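Ribonucleoside-diphosphate reductase (Pseudomonas aeruginosa, PDB 5IM3) probably catalyses the reduction of ribonucleoside diphosphates to deoxyribonucleotides, supplying the precursors for DNA synthesis, and binds dATP as an allosteric effector. Local coordinates at residues Leu160-Leu165 and Leu183-Thr188; Asn346-Ser349 and Tyr353-Ser356; Asp546-Met551 and Thr891-Trp896; Gln672-Pro675 and Ala680-Ala683. One frame throughout, in Å; residues are numbered along the deposited sequence.

Interaction 1: residues Leu160-Leu165 and Leu183-Thr188; sequences LDMGRL and LIERET
OE2 of Glu-185 is the polar atom on which this contact turns: Met-162 CE lies 3.8 Å from it, and Leu-165 CD2 comes equally near. Both approaches are van der Waals contacts of methyl groups with an oxygen, and no hydrogen bond crosses between residues 160-165 and 183-188. The Glu-185 chain reaches the other helix because CG stands anti to the backbone N (chi1 -172°) and the rest of the chain runs on extended. The CG methylene of Glu-185 joins in, 4.2 Å from Leu-165 CD2. The methionine reaches the carboxylate differently: its chain bends at chi2 and brings the terminal methyl toward Glu-185, though its CB does not point there. The contact is small, burying 122 Å² in all, and sits at the protein surface. Within 160-165, Asp-161 is the N-cap of helix 162-173. Its OD1 accepts from Arg-164 N at 2.9 Å, nearly straight at 168°, the donor lying well above the carboxylate plane. That bond caps the first turn, from which Met-162 and Leu-165 reach across; Arg-164 itself extends to a salt bridge with Asp-229. All this belongs to the second ATP cone, whereas the ATP-cone dATP molecules seen in this structure occupy the first. Strands 149-151 and 157-159 precede helix 162-173, and Leu-160 is tied by its backbone to Ile-148. Leu-165 and Thr-188 both touch Leu-205 of helix 198-210, while Ile-184 packs on Tyr-219 and Val-222 of helix 219-239.

Interaction 2: residues Asn346-Ser349 and Tyr353-Ser356; sequences NLLS and YMSS
Leu-348 and Met-354 bring the two backbones together, with their CA atoms 5.7 Å apart, where a tight three-residue turn joins the end of helix 337-349 to strand 353-355. This helix-turn-strand connection leads into the sheet of the alpha-beta barrel: strand 353-355 runs antiparallel to strand 600-608, with a backbone bond between Met-354 and Ser-606. No hydrogen bond links the helix segment to the strand segment. The carbonyl oxygens of Leu-347 and Tyr-353 merely come close, as two acceptors, so the side chains carry the contact. Leu-347 puts CD2 against Tyr-353, 3.6 Å from its CB and 3.7 Å from its CD1, approaching the ring obliquely. Its CG is anti to the backbone N (chi1 -164°), which aims the branch at the tyrosine. Leu-348 CD2 lies 3.7 Å from both Tyr-353 O and Ser-355 OG, with Tyr-353 CD1 and Met-354 SD a little farther off. All five touching residues are buried; Leu-347 also meets helix 620-640, and Leu-348 helix 319-330. The methionine chain, bent at chi2 and chi3, folds back to the helix end, leaving its CE 3.7 Å from Leu-348 O.

Interaction 3: residues Asp546-Met551 and Thr891-Trp896; sequences DLWRKM and TYRMAW
Trp-548 makes the whole contact for residues 546-551, pushing the benzo end of its indole against Tyr-892 and Arg-893. CG stands anti to the backbone N (chi1 175°), which carries the ring straight out from helix 544-558 across a wide gap: the nearest CA atoms, those of Trp-548 and Tyr-892, are 10.2 Å apart. The indole meets Tyr-892 with its edge. CH2 of Trp-548 lies 3.7 Å from Tyr-892 CB, which sits near the indole plane, and CZ2 is 3.9 Å from the same CB. The two side chains cross at about a right angle, and the phenol then leads away, so the methylene and not the tyrosine ring takes the contact. One residue on, Trp-548 CZ2 is 4.2 Å from Arg-893 N, which lies oblique to the indole, and 4.5 Å from Arg-893 CG, a looser touch. The polar ends of this pair share a partner: Asp-889 OD1 accepts a hydrogen bond from Trp-548 NE1 and forms a salt bridge with Arg-893 NE. The shared carboxylate thus helps set the rotation of the indole, and its charge would be partly balanced by the arginine. Further along 546-551, Lys-550 turns elsewhere, to a salt bridge with Glu-466, and Met-551 packs on Phe-491. The contact joins two helices far apart in sequence within the barrel domain. Helix 489-496 flanks both: its Met-492 touches Trp-548 and Trp-896, and its Phe-496 has a cation-pi contact with Arg-893. On strand 878-881, Leu-878 packs against Tyr-892.

Interaction 4: residues Gln672-Pro675 and Ala680-Ala683; sequences QHIP and AAIA
Ile-674, Ala-681 and Ala-680 supply most of the buried surface, the isoleucine fitting its CG2 methyl against the first turn of helix 679-707. That methyl does nearly all the touching. It is 3.2 Å from Ala-681 N, a tight fit over the peptide joining the two alanines, and it also meets their CB atoms, at 3.7 Å for Ala-680 and 3.6 Å for Ala-681. Its position follows from the isoleucine's torsions: CG2 is anti to the backbone N, while CG1 is turned beside that nitrogen (chi1 -59°). CD1, the far end of the other branch, comes within 3.9 Å of Ala-680 O. Ala-681 has a second neighbour in the loop, since its CB lies 3.3 Å from Pro-675 O. No hydrogen bond runs between the two segments, but Ser-678 bridges them indirectly: its OG is bonded to Pro-675 O and, weakly, to Ala-681 N. Just upstream, His-673 ends helix 665-672 in a Schellman motif with positive phi, turning the chain so that Ile-674 faces the next helix. The arrangement is a compact helix-loop-helix turn within the barrel domain. Leu-669 of helix 665-672 touches both Ile-674 and Ala-681, closing the corner between the two helices; Pro-675 meets Asp-846 of helix 842-847, and Ile-682 packs on helix 856-866.

How the interactions relate
From the N terminus, interaction 1 comes first, joining two successive helices of the second ATP cone across a 17-residue connection. Interaction 2 follows in series, closing a three-residue turn that passes from a helix into the barrel sheet; its centre is about 35 Å from that of interaction 1. Interaction 3 spans the longest loop, bringing together helices 544-558 and 885-897. Interaction 4 falls wholly within that span, a short helix-to-helix turn, and no two contacts cross. Interactions 3 and 4 come within about 7 Å at their nearest atoms without touching, whereas interactions 1 and 3 lie on opposite sides of the chain's centre.

Interaction 1: residues Leu160-Leu165 and Leu183-Thr188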
loop_
_atom_site.group_PDB
_atom_site.type_symbol
_atom_site.label_atom_id
_atom_site.label_comp_id
_atom_site.label_asym_id
_atom_site.label_seq_id
_atom_site.Cartn_x
_atom_site.Cartn_y
_atom_site.Cartn_z
ATOM N N LEU A 160 0.704 -10.626 68.940
ATOM C CA LEU A 160 1.194 -11.455 67.847
ATOM C C LEU A 160 2.107 -12.552 68.378
ATOM O O LEU A 160 3.007 -12.295 69.182
ATOM C CB LEU A 160 1.941 -10.597 66.825
ATOM C CG LEU A 160 2.678 -11.365 65.723
ATOM C CD1 LEU A 160 1.714 -12.237 64.932
ATOM C CD2 LEU A 160 3.406 -10.405 64.805
ATOM N N ASP A 161 1.874 -13.779 67.916
ATOM C CA ASP A 161 2.690 -14.920 68.319
ATOM C C ASP A 161 3.945 -14.951 67.456
ATOM O O ASP A 161 3.878 -15.244 66.258
ATOM C CB ASP A 161 1.896 -16.217 68.187
ATOM C CG ASP A 161 2.551 -17.378 68.909
ATOM O OD1 ASP A 161 3.797 -17.450 68.922
ATOM O OD2 ASP A 161 1.817 -18.218 69.469
ATOM N N MET A 162 5.092 -14.640 68.063
ATOM C CA MET A 162 6.357 -14.689 67.341
ATOM C C MET A 162 6.874 -16.116 67.209
ATOM O O MET A 162 7.561 -16.434 66.232
ATOM C CB MET A 162 7.396 -13.820 68.050
ATOM C CG MET A 162 8.409 -13.167 67.121
ATOM S SD MET A 162 7.667 -11.935 66.029
ATOM C CE MET A 162 9.127 -11.131 65.372
ATOM N N GLY A 163 6.553 -16.984 68.171
ATOM C CA GLY A 163 6.985 -18.369 68.077
ATOM C C GLY A 163 6.327 -19.102 66.922
ATOM O O GLY A 163 6.992 -19.806 66.156
ATOM N N ARG A 164 5.008 -18.944 66.778
ATOM C CA ARG A 164 4.308 -19.599 65.679
ATOM C C ARG A 164 4.681 -18.985 64.337
ATOM O O ARG A 164 4.650 -19.673 63.311
ATOM C CB ARG A 164 2.796 -19.517 65.892
ATOM C CG ARG A 164 1.997 -20.374 64.920
ATOM C CD ARG A 164 0.501 -20.143 65.048
ATOM N NE ARG A 164 -0.262 -21.127 64.282
ATOM C CZ ARG A 164 -0.470 -21.064 62.970
ATOM N NH1 ARG A 164 0.026 -20.061 62.254
ATOM N NH2 ARG A 164 -1.175 -22.011 62.368
ATOM N N LEU A 165 5.032 -17.697 64.323
ATOM C CA LEU A 165 5.427 -17.054 63.075
ATOM C C LEU A 165 6.729 -17.637 62.544
ATOM O O LEU A 165 6.883 -17.823 61.331
ATOM C CB LEU A 165 5.560 -15.546 63.286
ATOM C CG LEU A 165 6.084 -14.748 62.093
ATOM C CD1 LEU A 165 5.200 -14.954 60.872
ATOM C CD2 LEU A 165 6.177 -13.274 62.450
ATOM N N LEU A 183 14.968 -13.496 56.193
ATOM C CA LEU A 183 14.761 -12.381 55.276
ATOM C C LEU A 183 13.274 -12.112 55.068
ATOM O O LEU A 183 12.839 -10.954 55.071
ATOM C CB LEU A 183 15.448 -12.674 53.941
ATOM C CG LEU A 183 15.635 -11.510 52.966
ATOM C CD1 LEU A 183 16.687 -10.537 53.483
ATOM C CD2 LEU A 183 16.010 -12.026 51.584
ATOM N N ILE A 184 12.479 -13.171 54.893
ATOM C CA ILE A 184 11.044 -12.998 54.691
ATOM C C ILE A 184 10.389 -12.451 55.952
ATOM O O ILE A 184 9.510 -11.585 55.885
ATOM C CB ILE A 184 10.398 -14.327 54.254
ATOM C CG1 ILE A 184 11.004 -14.814 52.935
ATOM C CG2 ILE A 184 8.884 -14.163 54.111
ATOM C CD1 ILE A 184 10.504 -16.179 52.501
ATOM N N GLU A 185 10.793 -12.958 57.119
ATOM C CA GLU A 185 10.180 -12.525 58.371
ATOM C C GLU A 185 10.427 -11.043 58.624
ATOM O O GLU A 185 9.544 -10.335 59.125
ATOM C CB GLU A 185 10.714 -13.368 59.528
ATOM C CG GLU A 185 10.004 -13.129 60.849
ATOM C CD GLU A 185 10.395 -14.143 61.907
ATOM O OE1 GLU A 185 11.267 -14.992 61.624
ATOM O OE2 GLU A 185 9.829 -14.095 63.021
ATOM N N ARG A 186 11.622 -10.554 58.285
ATOM C CA ARG A 186 11.923 -9.138 58.475
ATOM C C ARG A 186 11.124 -8.274 57.507
ATOM O O ARG A 186 10.495 -7.290 57.914
ATOM C CB ARG A 186 13.423 -8.893 58.306
ATOM C CG ARG A 186 14.269 -9.441 59.444
ATOM C CD ARG A 186 15.725 -9.013 59.330
ATOM N NE ARG A 186 16.532 -9.959 58.559
ATOM C CZ ARG A 186 16.839 -9.827 57.272
ATOM N NH1 ARG A 186 16.414 -8.780 56.574
ATOM N NH2 ARG A 186 17.583 -10.752 56.677
ATOM N N GLU A 187 11.134 -8.629 56.219
ATOM C CA GLU A 187 10.435 -7.823 55.223
ATOM C C GLU A 187 8.941 -7.764 55.515
ATOM O O GLU A 187 8.299 -6.728 55.302
ATOM C CB GLU A 187 10.690 -8.383 53.823
ATOM C CG GLU A 187 10.229 -7.476 52.686
ATOM C CD GLU A 187 11.134 -6.272 52.492
ATOM O OE1 GLU A 187 12.148 -6.164 53.214
ATOM O OE2 GLU A 187 10.832 -5.434 51.614
ATOM N N THR A 188 8.367 -8.868 55.993
ATOM C CA THR A 188 6.972 -8.858 56.421
ATOM C C THR A 188 6.772 -7.899 57.587
ATOM O O THR A 188 6.009 -6.930 57.489
ATOM C CB THR A 188 6.525 -10.269 56.814
ATOM O OG1 THR A 188 7.462 -10.830 57.741
ATOM C CG2 THR A 188 6.419 -11.166 55.598
#

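Interaction 2: residues Asn346-Ser349 and Tyr353-Ser356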
loop_
_atom_site.group_PDB
_atom_site.type_symbol
_atom_site.label_atom_id
_atom_site.label_comp_id
_atom_site.label_asym_id
_atom_site.label_seq_id
_atom_site.Cartn_x
_atom_site.Cartn_y
_atom_site.Cartn_z
ATOM N N ASN A 346 -2.218 -41.982 45.578
ATOM C CA ASN A 346 -0.769 -41.833 45.496
ATOM C C ASN A 346 -0.346 -41.337 44.120
ATOM O O ASN A 346 0.570 -40.516 44.003
ATOM C CB ASN A 346 -0.088 -43.160 45.818
ATOM C CG ASN A 346 -0.152 -43.502 47.293
ATOM O OD1 ASN A 346 -0.211 -42.616 48.147
ATOM N ND2 ASN A 346 -0.139 -44.794 47.601
ATOM N N LEU A 347 -1.003 -41.821 43.064
ATOM C CA LEU A 347 -0.645 -41.388 41.719
ATOM C C LEU A 347 -0.977 -39.915 41.507
ATOM O O LEU A 347 -0.200 -39.179 40.888
ATOM C CB LEU A 347 -1.362 -42.252 40.681
ATOM C CG LEU A 347 -0.798 -42.154 39.264
ATOM C CD1 LEU A 347 0.582 -42.808 39.194
ATOM C CD2 LEU A 347 -1.744 -42.779 38.255
ATOM N N LEU A 348 -2.124 -39.465 42.022
ATOM C CA LEU A 348 -2.558 -38.088 41.814
ATOM C C LEU A 348 -1.772 -37.108 42.680
ATOM O O LEU A 348 -1.241 -36.113 42.176
ATOM C CB LEU A 348 -4.057 -37.970 42.104
ATOM C CG LEU A 348 -5.000 -38.653 41.112
ATOM C CD1 LEU A 348 -6.423 -38.638 41.643
ATOM C CD2 LEU A 348 -4.938 -37.975 39.750
ATOM N N SER A 349 -1.687 -37.377 43.984
ATOM C CA SER A 349 -1.055 -36.445 44.913
ATOM C C SER A 349 0.439 -36.274 44.659
ATOM O O SER A 349 1.010 -35.264 45.081
ATOM C CB SER A 349 -1.279 -36.913 46.354
ATOM O OG SER A 349 -0.766 -38.219 46.550
ATOM N N TYR A 353 0.666 -38.464 37.541
ATOM C CA TYR A 353 -0.384 -38.447 36.535
ATOM C C TYR A 353 -1.493 -37.558 37.071
ATOM O O TYR A 353 -1.641 -37.403 38.285
ATOM C CB TYR A 353 -0.892 -39.868 36.235
ATOM C CG TYR A 353 -2.290 -39.947 35.655
ATOM C CD1 TYR A 353 -3.406 -40.034 36.483
ATOM C CD2 TYR A 353 -2.495 -39.957 34.282
ATOM C CE1 TYR A 353 -4.686 -40.115 35.954
ATOM C CE2 TYR A 353 -3.768 -40.037 33.746
ATOM C CZ TYR A 353 -4.859 -40.118 34.587
ATOM O OH TYR A 353 -6.124 -40.196 34.054
ATOM N N MET A 354 -2.255 -36.951 36.166
ATOM C CA MET A 354 -3.346 -36.075 36.575
ATOM C C MET A 354 -4.556 -36.354 35.702
ATOM O O MET A 354 -4.469 -36.290 34.473
ATOM C CB MET A 354 -2.942 -34.600 36.479
ATOM C CG MET A 354 -3.918 -33.651 37.159
ATOM S SD MET A 354 -4.225 -34.058 38.894
ATOM C CE MET A 354 -2.581 -33.898 39.591
ATOM N N SER A 355 -5.677 -36.663 36.342
ATOM C CA SER A 355 -6.919 -36.847 35.618
ATOM C C SER A 355 -7.321 -35.544 34.937
ATOM O O SER A 355 -6.846 -34.457 35.280
ATOM C CB SER A 355 -8.022 -37.312 36.569
ATOM O OG SER A 355 -7.622 -38.475 37.274
ATOM N N SER A 356 -8.209 -35.666 33.955
ATOM C CA SER A 356 -8.682 -34.502 33.230
ATOM C C SER A 356 -9.465 -33.574 34.156
ATOM O O SER A 356 -9.914 -33.959 35.240
ATOM C CB SER A 356 -9.564 -34.928 32.060
ATOM O OG SER A 356 -10.700 -35.629 32.531
#

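Interaction 3: residues Asp546-Met551 and Thr891-Trp896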
loop_
_atom_site.group_PDB
_atom_site.type_symbol
_atom_site.label_atom_id
_atom_site.label_comp_id
_atom_site.label_asym_id
_atom_site.label_seq_id
_atom_site.Cartn_x
_atom_site.Cartn_y
_atom_site.Cartn_z
ATOM N N ASP A 546 -5.656 -23.858 -5.921
ATOM C CA ASP A 546 -6.389 -22.631 -5.617
ATOM C C ASP A 546 -7.202 -22.776 -4.338
ATOM O O ASP A 546 -7.254 -21.851 -3.520
ATOM C CB ASP A 546 -7.296 -22.256 -6.789
ATOM C CG ASP A 546 -6.517 -21.862 -8.031
ATOM O OD1 ASP A 546 -5.305 -21.580 -7.917
ATOM O OD2 ASP A 546 -7.124 -21.825 -9.122
ATOM N N LEU A 547 -7.849 -23.924 -4.147
ATOM C CA LEU A 547 -8.598 -24.143 -2.915
ATOM C C LEU A 547 -7.651 -24.302 -1.733
ATOM O O LEU A 547 -7.917 -23.789 -0.639
ATOM C CB LEU A 547 -9.502 -25.368 -3.065
ATOM C CG LEU A 547 -10.453 -25.664 -1.905
ATOM C CD1 LEU A 547 -11.409 -24.502 -1.676
ATOM C CD2 LEU A 547 -11.226 -26.953 -2.167
ATOM N N TRP A 548 -6.538 -25.006 -1.941
ATOM C CA TRP A 548 -5.517 -25.132 -0.908
ATOM C C TRP A 548 -5.020 -23.761 -0.461
ATOM O O TRP A 548 -4.921 -23.483 0.741
ATOM C CB TRP A 548 -4.373 -25.990 -1.448
ATOM C CG TRP A 548 -3.178 -26.140 -0.557
ATOM C CD1 TRP A 548 -1.914 -25.685 -0.802
ATOM C CD2 TRP A 548 -3.123 -26.812 0.707
ATOM N NE1 TRP A 548 -1.078 -26.026 0.233
ATOM C CE2 TRP A 548 -1.795 -26.718 1.173
ATOM C CE3 TRP A 548 -4.067 -27.480 1.492
ATOM C CZ2 TRP A 548 -1.389 -27.265 2.389
ATOM C CZ3 TRP A 548 -3.658 -28.022 2.702
ATOM C CH2 TRP A 548 -2.334 -27.910 3.136
ATOM N N ARG A 549 -4.726 -22.877 -1.421
ATOM C CA ARG A 549 -4.281 -21.527 -1.085
ATOM C C ARG A 549 -5.338 -20.782 -0.278
ATOM O O ARG A 549 -5.012 -20.080 0.687
ATOM C CB ARG A 549 -3.940 -20.758 -2.365
ATOM C CG ARG A 549 -3.615 -19.284 -2.150
ATOM C CD ARG A 549 -3.256 -18.579 -3.456
ATOM N NE ARG A 549 -1.956 -18.995 -3.978
ATOM C CZ ARG A 549 -1.303 -18.372 -4.958
ATOM N NH1 ARG A 549 -1.825 -17.293 -5.531
ATOM N NH2 ARG A 549 -0.122 -18.823 -5.365
ATOM N N LYS A 550 -6.610 -20.918 -0.661
ATOM C CA LYS A 550 -7.683 -20.277 0.092
ATOM C C LYS A 550 -7.760 -20.832 1.509
ATOM O O LYS A 550 -7.980 -20.082 2.469
ATOM C CB LYS A 550 -9.012 -20.468 -0.637
ATOM C CG LYS A 550 -10.205 -19.795 0.026
ATOM C CD LYS A 550 -10.089 -18.281 -0.030
ATOM C CE LYS A 550 -11.367 -17.612 0.439
ATOM N NZ LYS A 550 -11.253 -16.128 0.420
ATOM N N MET A 551 -7.579 -22.145 1.660
ATOM C CA MET A 551 -7.611 -22.751 2.985
ATOM C C MET A 551 -6.504 -22.194 3.873
ATOM O O MET A 551 -6.734 -21.897 5.050
ATOM C CB MET A 551 -7.496 -24.272 2.862
ATOM C CG MET A 551 -8.671 -24.923 2.136
ATOM S SD MET A 551 -8.294 -26.551 1.454
ATOM C CE MET A 551 -7.963 -27.489 2.951
ATOM N N THR A 891 4.862 -25.904 5.200
ATOM C CA THR A 891 4.640 -26.456 6.533
ATOM C C THR A 891 3.544 -27.514 6.520
ATOM O O THR A 891 3.748 -28.639 6.991
ATOM C CB THR A 891 4.286 -25.337 7.512
ATOM O OG1 THR A 891 5.414 -24.469 7.674
ATOM C CG2 THR A 891 3.887 -25.907 8.875
ATOM N N TYR A 892 2.364 -27.171 6.000
ATOM C CA TYR A 892 1.240 -28.096 6.075
ATOM C C TYR A 892 1.294 -29.180 5.006
ATOM O O TYR A 892 0.624 -30.208 5.154
ATOM C CB TYR A 892 -0.072 -27.314 6.015
ATOM C CG TYR A 892 -0.291 -26.513 7.278
ATOM C CD1 TYR A 892 -0.764 -27.124 8.434
ATOM C CD2 TYR A 892 0.016 -25.160 7.333
ATOM C CE1 TYR A 892 -0.949 -26.405 9.600
ATOM C CE2 TYR A 892 -0.163 -24.430 8.496
ATOM C CZ TYR A 892 -0.643 -25.056 9.627
ATOM O OH TYR A 892 -0.824 -24.332 10.787
ATOM N N ARG A 893 2.081 -28.986 3.946
ATOM C CA ARG A 893 2.467 -30.117 3.109
ATOM C C ARG A 893 3.320 -31.100 3.901
ATOM O O ARG A 893 3.110 -32.317 3.829
ATOM C CB ARG A 893 3.240 -29.639 1.878
ATOM C CG ARG A 893 2.401 -28.982 0.800
ATOM C CD ARG A 893 3.165 -28.921 -0.514
ATOM N NE ARG A 893 2.516 -28.053 -1.494
ATOM C CZ ARG A 893 2.649 -28.173 -2.811
ATOM N NH1 ARG A 893 3.403 -29.138 -3.325
ATOM N NH2 ARG A 893 2.016 -27.334 -3.620
ATOM N N MET A 894 4.292 -30.586 4.657
ATOM C CA MET A 894 5.161 -31.446 5.454
ATOM C C MET A 894 4.364 -32.209 6.504
ATOM O O MET A 894 4.597 -33.403 6.722
ATOM C CB MET A 894 6.255 -30.603 6.113
ATOM C CG MET A 894 7.187 -31.374 7.038
ATOM S SD MET A 894 8.320 -30.289 7.934
ATOM C CE MET A 894 9.267 -31.494 8.859
ATOM N N ALA A 895 3.427 -31.532 7.172
ATOM C CA ALA A 895 2.604 -32.199 8.176
ATOM C C ALA A 895 1.876 -33.397 7.583
ATOM O O ALA A 895 1.828 -34.473 8.193
ATOM C CB ALA A 895 1.603 -31.210 8.773
ATOM N N TRP A 896 1.298 -33.227 6.394
ATOM C CA TRP A 896 0.639 -34.338 5.715
ATOM C C TRP A 896 1.657 -35.370 5.244
ATOM O O TRP A 896 1.464 -36.578 5.419
ATOM C CB TRP A 896 -0.179 -33.800 4.540
ATOM C CG TRP A 896 -0.887 -34.849 3.747
ATOM C CD1 TRP A 896 -1.965 -35.588 4.140
ATOM C CD2 TRP A 896 -0.580 -35.263 2.413
ATOM N NE1 TRP A 896 -2.343 -36.444 3.134
ATOM C CE2 TRP A 896 -1.508 -36.263 2.062
ATOM C CE3 TRP A 896 0.392 -34.887 1.481
ATOM C CZ2 TRP A 896 -1.491 -36.894 0.822
ATOM C CZ3 TRP A 896 0.407 -35.513 0.254
ATOM C CH2 TRP A 896 -0.533 -36.502 -0.068
#

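Interaction 4: residues Gln672-Pro675 and Ala680-Ala683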
loop_
_atom_site.group_PDB
_atom_site.type_symbol
_atom_site.label_atom_id
_atom_site.label_comp_id
_atom_site.label_asym_id
_atom_site.label_seq_id
_atom_site.Cartn_x
_atom_site.Cartn_y
_atom_site.Cartn_z
ATOM N N GLN A 672 17.224 -32.888 30.390
ATOM C CA GLN A 672 18.235 -33.582 29.609
ATOM C C GLN A 672 19.140 -32.618 28.852
ATOM O O GLN A 672 20.071 -33.061 28.172
ATOM C CB GLN A 672 17.562 -34.551 28.632
ATOM C CG GLN A 672 16.608 -35.534 29.304
ATOM C CD GLN A 672 15.831 -36.368 28.308
ATOM O OE1 GLN A 672 16.321 -37.385 27.820
ATOM N NE2 GLN A 672 14.609 -35.940 28.000
ATOM N N HIS A 673 18.894 -31.311 28.968
ATOM C CA HIS A 673 19.654 -30.292 28.244
ATOM C C HIS A 673 19.587 -30.525 26.738
ATOM O O HIS A 673 20.569 -30.336 26.015
ATOM C CB HIS A 673 21.104 -30.241 28.727
ATOM C CG HIS A 673 21.241 -29.847 30.165
ATOM N ND1 HIS A 673 21.206 -30.764 31.193
ATOM C CD2 HIS A 673 21.400 -28.634 30.746
ATOM C CE1 HIS A 673 21.346 -30.133 32.346
ATOM N NE2 HIS A 673 21.464 -28.840 32.102
ATOM N N ILE A 674 18.419 -30.937 26.264
ATOM C CA ILE A 674 18.165 -31.138 24.840
ATOM C C ILE A 674 17.383 -29.932 24.333
ATOM O O ILE A 674 16.288 -29.661 24.850
ATOM C CB ILE A 674 17.385 -32.434 24.575
ATOM C CG1 ILE A 674 18.149 -33.648 25.112
ATOM C CG2 ILE A 674 17.121 -32.586 23.078
ATOM C CD1 ILE A 674 17.387 -34.958 24.961
ATOM N N PRO A 675 17.889 -29.188 23.348
ATOM C CA PRO A 675 17.065 -28.140 22.739
ATOM C C PRO A 675 15.975 -28.757 21.883
ATOM O O PRO A 675 16.174 -29.793 21.245
ATOM C CB PRO A 675 18.065 -27.340 21.896
ATOM C CG PRO A 675 19.159 -28.302 21.596
ATOM C CD PRO A 675 19.254 -29.211 22.789
ATOM N N ALA A 680 18.240 -34.656 18.768
ATOM C CA ALA A 680 18.155 -35.325 20.061
ATOM C C ALA A 680 16.768 -35.192 20.678
ATOM O O ALA A 680 16.323 -36.098 21.391
ATOM C CB ALA A 680 19.215 -34.766 21.010
ATOM N N ALA A 681 16.072 -34.080 20.427
ATOM C CA ALA A 681 14.701 -33.943 20.912
ATOM C C ALA A 681 13.746 -34.805 20.100
ATOM O O ALA A 681 12.822 -35.418 20.652
ATOM C CB ALA A 681 14.265 -32.480 20.860
ATOM N N ILE A 682 13.943 -34.851 18.783
ATOM C CA ILE A 682 13.135 -35.718 17.934
ATOM C C ILE A 682 13.308 -37.172 18.352
ATOM O O ILE A 682 12.351 -37.957 18.340
ATOM C CB ILE A 682 13.509 -35.492 16.457
ATOM C CG1 ILE A 682 12.949 -34.146 15.987
ATOM C CG2 ILE A 682 13.007 -36.633 15.582
ATOM C CD1 ILE A 682 13.312 -33.781 14.560
ATOM N N ALA A 683 14.529 -37.552 18.730
ATOM C CA ALA A 683 14.780 -38.916 19.184
ATOM C C ALA A 683 14.075 -39.195 20.505
ATOM O O ALA A 683 13.458 -40.253 20.681
ATOM C CB ALA A 683 16.284 -39.151 19.316
#